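Local coordinates for UDP-D-quinovosamine 4-dehydrogenase (Vibrio fischeri, PDB 3NKL), which probably acts as an oxidoreductase and lyase of the polysaccharide synthase family, represented here by one piece related to Rossmann-type CoA-binding domains, at residues 7-12 with 29-34; 66-71 with 92-97. One frame throughout, in Å; residues are numbered along the deposited sequence.

Contact 1. Residues 7-12 with 29-34; sequences VLIYGA and FHPIAF
V7 and F29 meet tightly where the two parallel strands begin to pair. CG1 of V7 stands anti to its own carbonyl carbon (chi1 -55°) and comes within 3.3 Å of CD1 of F29, the two side chains crossing at about a right angle. Further along, I9 and P31 lie side by side and point the same way. An extended outer bond in I9 (chi2 176°) carries CD1 to 3.7 Å from CB of P31. The same isoleucine flanks F34: CB of I9 is 3.8 Å from CD2 of the ring, CG2 touches the same ring atom, and the carbonyl O of G11 also packs near it. A12 completes this group, its CB 3.8 Å from CB of F34. On the reverse face, CD2 of L8 lies 3.9 Å from CB of A33.

The backbone pairing is regular at first: V7 N donates to H30 O at 3.0 Å, and I32 N to V7 O at 2.8 Å. A beta bulge follows. Two steps from V7 to I9 are matched by three from P31 to F34, with I32 the extra residue, and I9 N therefore bonds A33 O, at 3.2 Å. The short strands are strongly twisted, 57° apart.

This is the first beta-alpha-beta unit of the Rossmann-like fold. Its connecting helix 14-25 covers the face of I9, P31 and F34 through A20, L23 and R24, strand 49-52 flanks F34 and A33, and strand 68-71 pairs with strand 5-10.

Contact 2. Residues 66-71 with 92-97; sequences ISTVLL and HVEVLT
L71 N donates to L96 O across 2.7 Å, the shortest of the four backbone hydrogen bonds between residues 66-71 and 92-97, which hold two parallel strands of a beta-alpha-beta unit in this Rossmann-like sheet. V69 carries two of the others, taking hold of the partner strand on both sides of V95: its N bonds E94 O at 3.0 Å and its O accepts from L96 N at 3.1 Å. The series starts where E94 N, at the head of its strand, reaches S67 O at 3.0 Å, one residue before strand 68-71. Pairing stays in step from T68 with E94 to L71 with T97, and the short strand segments are turned 24° from one another.

Among side chains the polar link is slight. CG of E94 stands anti to its backbone N (chi1 174°), and the chain runs on extended beside T68. OG1 of T68 makes at most a weak hydrogen bond with OE2 of E94, 3.4 Å long and uncertain because the hydroxyl proton has another acceptor within reach. The other oxygen, OE1, lies close to the carboxylate of E116, a neighbour that might favour proton uptake by one of the pair. At the opposite end OG1 of T97 is bonded to NZ of K81 on the connecting helix.

Packing differs between the two faces. L70 and L96 lie alongside each other on one, with CD2 of L70 at 3.7 Å from CD1 of L96; L19 and L23 of helix 14-25 pack on L70 there. On the other, where helix 78-89 brings L88 against L71 and V95, the side chains of L71 and V95 cross, CD1 of L71 coming within 3.7 Å of CG1 of V95. Near the start of the pairing V93 turns toward strand 68-71, its CG2 4.0 Å from CG2 of V69 and its CG1 beside the carbonyl O of I66.

Contacts 1 and 2 follow one another along the chain and share a single sheet, their centres about 10 Å apart. Strands 5-10 and 68-71 are neighbours in it, so the two strand pairs merge into four consecutive strands. L70 is central to the seam: its O probably accepts from Y10 N at 2.8 Å, and its N probably donates to L8 O at 2.9 Å. Side chains join in as well, CD2 of L8 lying 3.6 Å from CD1 of I66. Where strand 5-10 ends, G11 belongs to a glycine-rich sequence resembling the Rossmann dinucleotide-binding motif. A glycerol, probably from crystallisation, is bound near G11 and may mark a pocket.

Contact 1. Residues 7-12 with 29-34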
ATOM      1  N   VAL B   7     -19.770   1.710  -5.087  1.00 20.94           N
ATOM      2  CA  VAL B   7     -18.846   0.642  -4.672  1.00 16.96           C
ATOM      3  C   VAL B   7     -18.106   1.020  -3.408  1.00 21.80           C
ATOM      4  O   VAL B   7     -18.010   2.199  -3.063  1.00 26.08           O
ATOM      5  CB  VAL B   7     -17.744   0.393  -5.721  1.00 20.96           C
ATOM      6  CG1 VAL B   7     -18.344   0.085  -7.093  1.00 20.29           C
ATOM      7  CG2 VAL B   7     -16.835   1.595  -5.800  1.00 20.12           C
ATOM      8  N   LEU B   8     -17.552   0.017  -2.728  1.00 17.84           N
ATOM      9  CA  LEU B   8     -16.503   0.262  -1.763  1.00 19.72           C
ATOM     10  C   LEU B   8     -15.175  -0.102  -2.408  1.00 24.52           C
ATOM     11  O   LEU B   8     -15.109  -1.011  -3.251  1.00 18.40           O
ATOM     12  CB  LEU B   8     -16.666  -0.601  -0.510  1.00 16.42           C
ATOM     13  CG  LEU B   8     -17.981  -0.483   0.264  1.00 26.46           C
ATOM     14  CD1 LEU B   8     -18.005  -1.523   1.372  1.00 21.07           C
ATOM     15  CD2 LEU B   8     -18.109   0.924   0.839  1.00 25.23           C
ATOM     16  N   ILE B   9     -14.120   0.591  -1.994  1.00 16.34           N
ATOM     17  CA  ILE B   9     -12.765   0.228  -2.426  1.00 14.28           C
ATOM     18  C   ILE B   9     -12.034  -0.349  -1.235  1.00 19.22           C
ATOM     19  O   ILE B   9     -11.909   0.303  -0.193  1.00 20.91           O
ATOM     20  CB  ILE B   9     -11.980   1.441  -2.947  1.00 16.88           C
ATOM     21  CG1 ILE B   9     -12.642   1.977  -4.224  1.00 19.60           C
ATOM     22  CG2 ILE B   9     -10.481   1.079  -3.152  1.00 14.34           C
ATOM     23  CD1 ILE B   9     -11.992   3.233  -4.768  1.00 20.79           C
ATOM     24  N   TYR B  10     -11.582  -1.596  -1.374  1.00 13.37           N
ATOM     25  CA  TYR B  10     -10.836  -2.248  -0.316  1.00 14.74           C
ATOM     26  C   TYR B  10      -9.370  -1.903  -0.563  1.00 15.26           C
ATOM     27  O   TYR B  10      -8.797  -2.338  -1.552  1.00 17.88           O
ATOM     28  CB  TYR B  10     -11.041  -3.766  -0.388  1.00 17.93           C
ATOM     29  CG  TYR B  10     -10.910  -4.497   0.927  1.00 16.66           C
ATOM     30  CD1 TYR B  10      -9.693  -4.545   1.610  1.00 22.43           C
ATOM     31  CD2 TYR B  10     -12.004  -5.146   1.490  1.00 17.10           C
ATOM     32  CE1 TYR B  10      -9.570  -5.218   2.813  1.00 24.87           C
ATOM     33  CE2 TYR B  10     -11.887  -5.832   2.694  1.00 19.94           C
ATOM     34  CZ  TYR B  10     -10.683  -5.853   3.350  1.00 25.15           C
ATOM     35  OH  TYR B  10     -10.594  -6.535   4.536  1.00 25.76           O
ATOM     36  N   GLY B  11      -8.781  -1.122   0.343  1.00 16.17           N
ATOM     37  CA  GLY B  11      -7.383  -0.713   0.257  1.00 19.52           C
ATOM     38  C   GLY B  11      -7.344   0.806   0.205  1.00 22.05           C
ATOM     39  O   GLY B  11      -7.702   1.396  -0.812  1.00 20.29           O
ATOM     40  N   ALA B  12      -6.933   1.434   1.306  1.00 20.08           N
ATOM     41  CA  ALA B  12      -6.852   2.892   1.372  1.00 23.07           C
ATOM     42  C   ALA B  12      -5.413   3.404   1.361  1.00 27.27           C
ATOM     43  O   ALA B  12      -5.100   4.426   1.982  1.00 28.27           O
ATOM     44  CB  ALA B  12      -7.605   3.427   2.604  1.00 27.58           C
ATOM     45  N   PHE B  29     -18.374   3.989 -11.867  1.00 30.32           N
ATOM     46  CA  PHE B  29     -18.481   3.652 -10.451  1.00 24.43           C
ATOM     47  C   PHE B  29     -18.345   4.901  -9.581  1.00 34.53           C
ATOM     48  O   PHE B  29     -17.632   5.842  -9.932  1.00 35.57           O
ATOM     49  CB  PHE B  29     -17.389   2.664 -10.042  1.00 25.61           C
ATOM     50  CG  PHE B  29     -17.487   1.311 -10.691  1.00 27.93           C
ATOM     51  CD1 PHE B  29     -18.506   0.437 -10.362  1.00 31.83           C
ATOM     52  CD2 PHE B  29     -16.522   0.895 -11.599  1.00 33.59           C
ATOM     53  CE1 PHE B  29     -18.587  -0.818 -10.942  1.00 33.60           C
ATOM     54  CE2 PHE B  29     -16.588  -0.363 -12.175  1.00 31.21           C
ATOM     55  CZ  PHE B  29     -17.617  -1.222 -11.845  1.00 36.27           C
ATOM     56  N   HIS B  30     -19.004   4.895  -8.429  1.00 28.30           N
ATOM     57  CA  HIS B  30     -18.785   5.940  -7.449  1.00 30.72           C
ATOM     58  C   HIS B  30     -18.301   5.342  -6.132  1.00 26.91           C
ATOM     59  O   HIS B  30     -19.034   4.592  -5.472  1.00 26.25           O
ATOM     60  CB  HIS B  30     -20.060   6.757  -7.229  1.00 34.81           C
ATOM     61  CG  HIS B  30     -19.967   7.705  -6.074  1.00 40.72           C
ATOM     62  ND1 HIS B  30     -19.124   8.796  -6.074  1.00 40.64           N
ATOM     63  CD2 HIS B  30     -20.601   7.719  -4.877  1.00 46.88           C
ATOM     64  CE1 HIS B  30     -19.242   9.441  -4.927  1.00 45.06           C
ATOM     65  NE2 HIS B  30     -20.133   8.810  -4.182  1.00 47.13           N
ATOM     66  N   PRO B  31     -17.058   5.657  -5.740  1.00 27.86           N
ATOM     67  CA  PRO B  31     -16.584   5.067  -4.489  1.00 25.43           C
ATOM     68  C   PRO B  31     -17.258   5.757  -3.303  1.00 32.46           C
ATOM     69  O   PRO B  31     -17.134   6.966  -3.152  1.00 33.48           O
ATOM     70  CB  PRO B  31     -15.067   5.337  -4.521  1.00 23.71           C
ATOM     71  CG  PRO B  31     -14.900   6.507  -5.418  1.00 27.77           C
ATOM     72  CD  PRO B  31     -16.050   6.522  -6.384  1.00 26.81           C
ATOM     73  N   ILE B  32     -17.984   4.990  -2.496  1.00 24.53           N
ATOM     74  CA  ILE B  32     -18.703   5.518  -1.338  1.00 27.54           C
ATOM     75  C   ILE B  32     -17.794   5.700  -0.133  1.00 33.88           C
ATOM     76  O   ILE B  32     -17.918   6.669   0.621  1.00 28.24           O
ATOM     77  CB  ILE B  32     -19.821   4.542  -0.925  1.00 36.79           C
ATOM     78  CG1 ILE B  32     -20.858   4.437  -2.041  1.00 40.09           C
ATOM     79  CG2 ILE B  32     -20.460   4.973   0.379  1.00 45.40           C
ATOM     80  CD1 ILE B  32     -21.409   5.755  -2.466  1.00 56.05           C
ATOM     81  N   ALA B  33     -16.888   4.746   0.045  1.00 23.20           N
ATOM     82  CA  ALA B  33     -15.993   4.714   1.201  1.00 26.11           C
ATOM     83  C   ALA B  33     -14.891   3.730   0.889  1.00 24.36           C
ATOM     84  O   ALA B  33     -15.022   2.940  -0.063  1.00 21.90           O
ATOM     85  CB  ALA B  33     -16.752   4.258   2.435  1.00 24.45           C
ATOM     86  N   PHE B  34     -13.818   3.775   1.685  1.00 23.59           N
ATOM     87  CA  PHE B  34     -12.752   2.792   1.634  1.00 20.23           C
ATOM     88  C   PHE B  34     -12.901   1.804   2.776  1.00 23.24           C
ATOM     89  O   PHE B  34     -13.403   2.146   3.842  1.00 23.95           O
ATOM     90  CB  PHE B  34     -11.371   3.459   1.824  1.00 19.16           C
ATOM     91  CG  PHE B  34     -10.947   4.330   0.684  1.00 24.69           C
ATOM     92  CD1 PHE B  34     -11.124   5.704   0.741  1.00 32.34           C
ATOM     93  CD2 PHE B  34     -10.346   3.779  -0.440  1.00 23.63           C
ATOM     94  CE1 PHE B  34     -10.709   6.508  -0.307  1.00 37.84           C
ATOM     95  CE2 PHE B  34      -9.932   4.576  -1.495  1.00 23.69           C
ATOM     96  CZ  PHE B  34     -10.106   5.936  -1.429  1.00 30.97           C
TER

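Contact 2. Residues 66-71 with 92-97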
ATOM      1  N   ILE B  66     -24.745  -1.543  -1.779  1.00 22.92           N
ATOM      2  CA  ILE B  66     -23.556  -1.814  -2.583  1.00 20.93           C
ATOM      3  C   ILE B  66     -23.550  -3.272  -3.054  1.00 24.20           C
ATOM      4  O   ILE B  66     -23.718  -4.179  -2.257  1.00 27.17           O
ATOM      5  CB  ILE B  66     -22.274  -1.486  -1.779  1.00 23.12           C
ATOM      6  CG1 ILE B  66     -22.078   0.039  -1.732  1.00 23.05           C
ATOM      7  CG2 ILE B  66     -21.044  -2.162  -2.422  1.00 21.09           C
ATOM      8  CD1 ILE B  66     -21.361   0.529  -0.530  1.00 27.38           C
ATOM      9  N   SER B  67     -23.370  -3.511  -4.347  1.00 21.06           N
ATOM     10  CA  SER B  67     -23.319  -4.894  -4.798  1.00 27.08           C
ATOM     11  C   SER B  67     -22.003  -5.230  -5.483  1.00 21.20           C
ATOM     12  O   SER B  67     -21.877  -6.286  -6.067  1.00 19.22           O
ATOM     13  CB  SER B  67     -24.492  -5.216  -5.731  1.00 31.40           C
ATOM     14  OG  SER B  67     -24.470  -4.376  -6.858  1.00 39.57           O
ATOM     15  N   THR B  68     -21.043  -4.316  -5.411  1.00 15.44           N
ATOM     16  CA  THR B  68     -19.725  -4.506  -6.036  1.00 16.99           C
ATOM     17  C   THR B  68     -18.656  -3.898  -5.145  1.00 19.89           C
ATOM     18  O   THR B  68     -18.801  -2.760  -4.693  1.00 17.31           O
ATOM     19  CB  THR B  68     -19.665  -3.830  -7.424  1.00 19.40           C
ATOM     20  OG1 THR B  68     -20.593  -4.468  -8.301  1.00 26.28           O
ATOM     21  CG2 THR B  68     -18.284  -3.934  -8.030  1.00 23.64           C
ATOM     22  N   VAL B  69     -17.586  -4.657  -4.885  1.00 14.63           N
ATOM     23  CA  VAL B  69     -16.465  -4.156  -4.110  1.00 15.94           C
ATOM     24  C   VAL B  69     -15.207  -4.305  -4.953  1.00 18.43           C
ATOM     25  O   VAL B  69     -15.000  -5.337  -5.593  1.00 18.71           O
ATOM     26  CB  VAL B  69     -16.348  -4.885  -2.742  1.00 14.95           C
ATOM     27  CG1 VAL B  69     -15.020  -4.539  -2.040  1.00 12.96           C
ATOM     28  CG2 VAL B  69     -17.568  -4.534  -1.854  1.00 18.07           C
ATOM     29  N   LEU B  70     -14.396  -3.253  -4.997  1.00 11.82           N
ATOM     30  CA  LEU B  70     -13.185  -3.239  -5.810  1.00 15.67           C
ATOM     31  C   LEU B  70     -11.949  -3.396  -4.930  1.00 16.56           C
ATOM     32  O   LEU B  70     -11.773  -2.660  -3.962  1.00 20.71           O
ATOM     33  CB  LEU B  70     -13.093  -1.916  -6.574  1.00 14.83           C
ATOM     34  CG  LEU B  70     -14.334  -1.487  -7.367  1.00 20.75           C
ATOM     35  CD1 LEU B  70     -13.994  -0.205  -8.132  1.00 19.75           C
ATOM     36  CD2 LEU B  70     -14.773  -2.578  -8.310  1.00 18.52           C
ATOM     37  N   LEU B  71     -11.075  -4.329  -5.281  1.00 16.98           N
ATOM     38  CA  LEU B  71      -9.868  -4.564  -4.484  1.00 15.52           C
ATOM     39  C   LEU B  71      -8.706  -3.750  -5.028  1.00 20.22           C
ATOM     40  O   LEU B  71      -8.371  -3.853  -6.205  1.00 16.49           O
ATOM     41  CB  LEU B  71      -9.478  -6.035  -4.507  1.00 10.24           C
ATOM     42  CG  LEU B  71     -10.530  -7.012  -3.976  1.00 19.73           C
ATOM     43  CD1 LEU B  71      -9.964  -8.413  -3.995  1.00 17.59           C
ATOM     44  CD2 LEU B  71     -10.951  -6.644  -2.566  1.00 18.43           C
ATOM     45  N   HIS B  92     -22.285 -11.563  -0.543  1.00 14.23           N
ATOM     46  CA  HIS B  92     -23.058 -11.490  -1.785  1.00 18.96           C
ATOM     47  C   HIS B  92     -22.800 -10.182  -2.517  1.00 19.77           C
ATOM     48  O   HIS B  92     -23.732  -9.486  -2.904  1.00 16.09           O
ATOM     49  CB  HIS B  92     -24.567 -11.670  -1.518  1.00 15.47           C
ATOM     50  CG  HIS B  92     -24.974 -13.091  -1.255  1.00 17.57           C
ATOM     51  ND1 HIS B  92     -26.246 -13.441  -0.851  1.00 19.32           N
ATOM     52  CD2 HIS B  92     -24.272 -14.252  -1.339  1.00 13.85           C
ATOM     53  CE1 HIS B  92     -26.312 -14.754  -0.698  1.00 18.44           C
ATOM     54  NE2 HIS B  92     -25.131 -15.266  -1.002  1.00 13.59           N
ATOM     55  N   VAL B  93     -21.526  -9.843  -2.698  1.00 14.44           N
ATOM     56  CA  VAL B  93     -21.155  -8.788  -3.622  1.00 19.35           C
ATOM     57  C   VAL B  93     -20.297  -9.420  -4.703  1.00 20.99           C
ATOM     58  O   VAL B  93     -19.778 -10.504  -4.525  1.00 21.39           O
ATOM     59  CB  VAL B  93     -20.378  -7.677  -2.923  1.00 15.90           C
ATOM     60  CG1 VAL B  93     -21.286  -7.031  -1.857  1.00 20.38           C
ATOM     61  CG2 VAL B  93     -19.074  -8.219  -2.260  1.00 16.72           C
ATOM     62  N   GLU B  94     -20.210  -8.748  -5.834  1.00 15.33           N
ATOM     63  CA  GLU B  94     -19.304  -9.105  -6.898  1.00 14.21           C
ATOM     64  C   GLU B  94     -17.959  -8.497  -6.508  1.00 13.87           C
ATOM     65  O   GLU B  94     -17.909  -7.427  -5.866  1.00 16.58           O
ATOM     66  CB  GLU B  94     -19.812  -8.435  -8.170  1.00 24.44           C
ATOM     67  CG  GLU B  94     -18.911  -8.574  -9.337  1.00 42.55           C
ATOM     68  CD  GLU B  94     -19.543  -8.022 -10.600  1.00 53.29           C
ATOM     69  OE1 GLU B  94     -19.386  -8.672 -11.651  1.00 52.03           O
ATOM     70  OE2 GLU B  94     -20.197  -6.954 -10.531  1.00 58.94           O
ATOM     71  N   VAL B  95     -16.865  -9.163  -6.857  1.00 13.19           N
ATOM     72  CA  VAL B  95     -15.544  -8.666  -6.431  1.00 17.08           C
ATOM     73  C   VAL B  95     -14.652  -8.488  -7.656  1.00 22.09           C
ATOM     74  O   VAL B  95     -14.466  -9.444  -8.428  1.00 16.62           O
ATOM     75  CB  VAL B  95     -14.879  -9.619  -5.411  1.00 13.84           C
ATOM     76  CG1 VAL B  95     -13.506  -9.095  -5.014  1.00 14.24           C
ATOM     77  CG2 VAL B  95     -15.755  -9.778  -4.165  1.00 15.92           C
ATOM     78  N   LEU B  96     -14.135  -7.269  -7.850  1.00 15.28           N
ATOM     79  CA  LEU B  96     -13.249  -6.976  -8.976  1.00 13.01           C
ATOM     80  C   LEU B  96     -11.939  -6.503  -8.392  1.00 14.56           C
ATOM     81  O   LEU B  96     -11.908  -6.012  -7.272  1.00 17.18           O
ATOM     82  CB  LEU B  96     -13.796  -5.864  -9.870  1.00 14.30           C
ATOM     83  CG  LEU B  96     -15.271  -5.941 -10.263  1.00 16.69           C
ATOM     84  CD1 LEU B  96     -15.659  -4.730 -11.138  1.00 25.49           C
ATOM     85  CD2 LEU B  96     -15.482  -7.227 -11.012  1.00 20.25           C
ATOM     86  N   THR B  97     -10.859  -6.646  -9.155  1.00 13.32           N
ATOM     87  CA  THR B  97      -9.537  -6.274  -8.650  1.00 13.86           C
ATOM     88  C   THR B  97      -8.720  -5.495  -9.674  1.00 14.10           C
ATOM     89  O   THR B  97      -8.815  -5.746 -10.883  1.00 15.06           O
ATOM     90  CB  THR B  97      -8.703  -7.519  -8.208  1.00 20.09           C
ATOM     91  OG1 THR B  97      -7.407  -7.096  -7.740  1.00 15.61           O
ATOM     92  CG2 THR B  97      -8.507  -8.489  -9.364  1.00 14.91           C
TER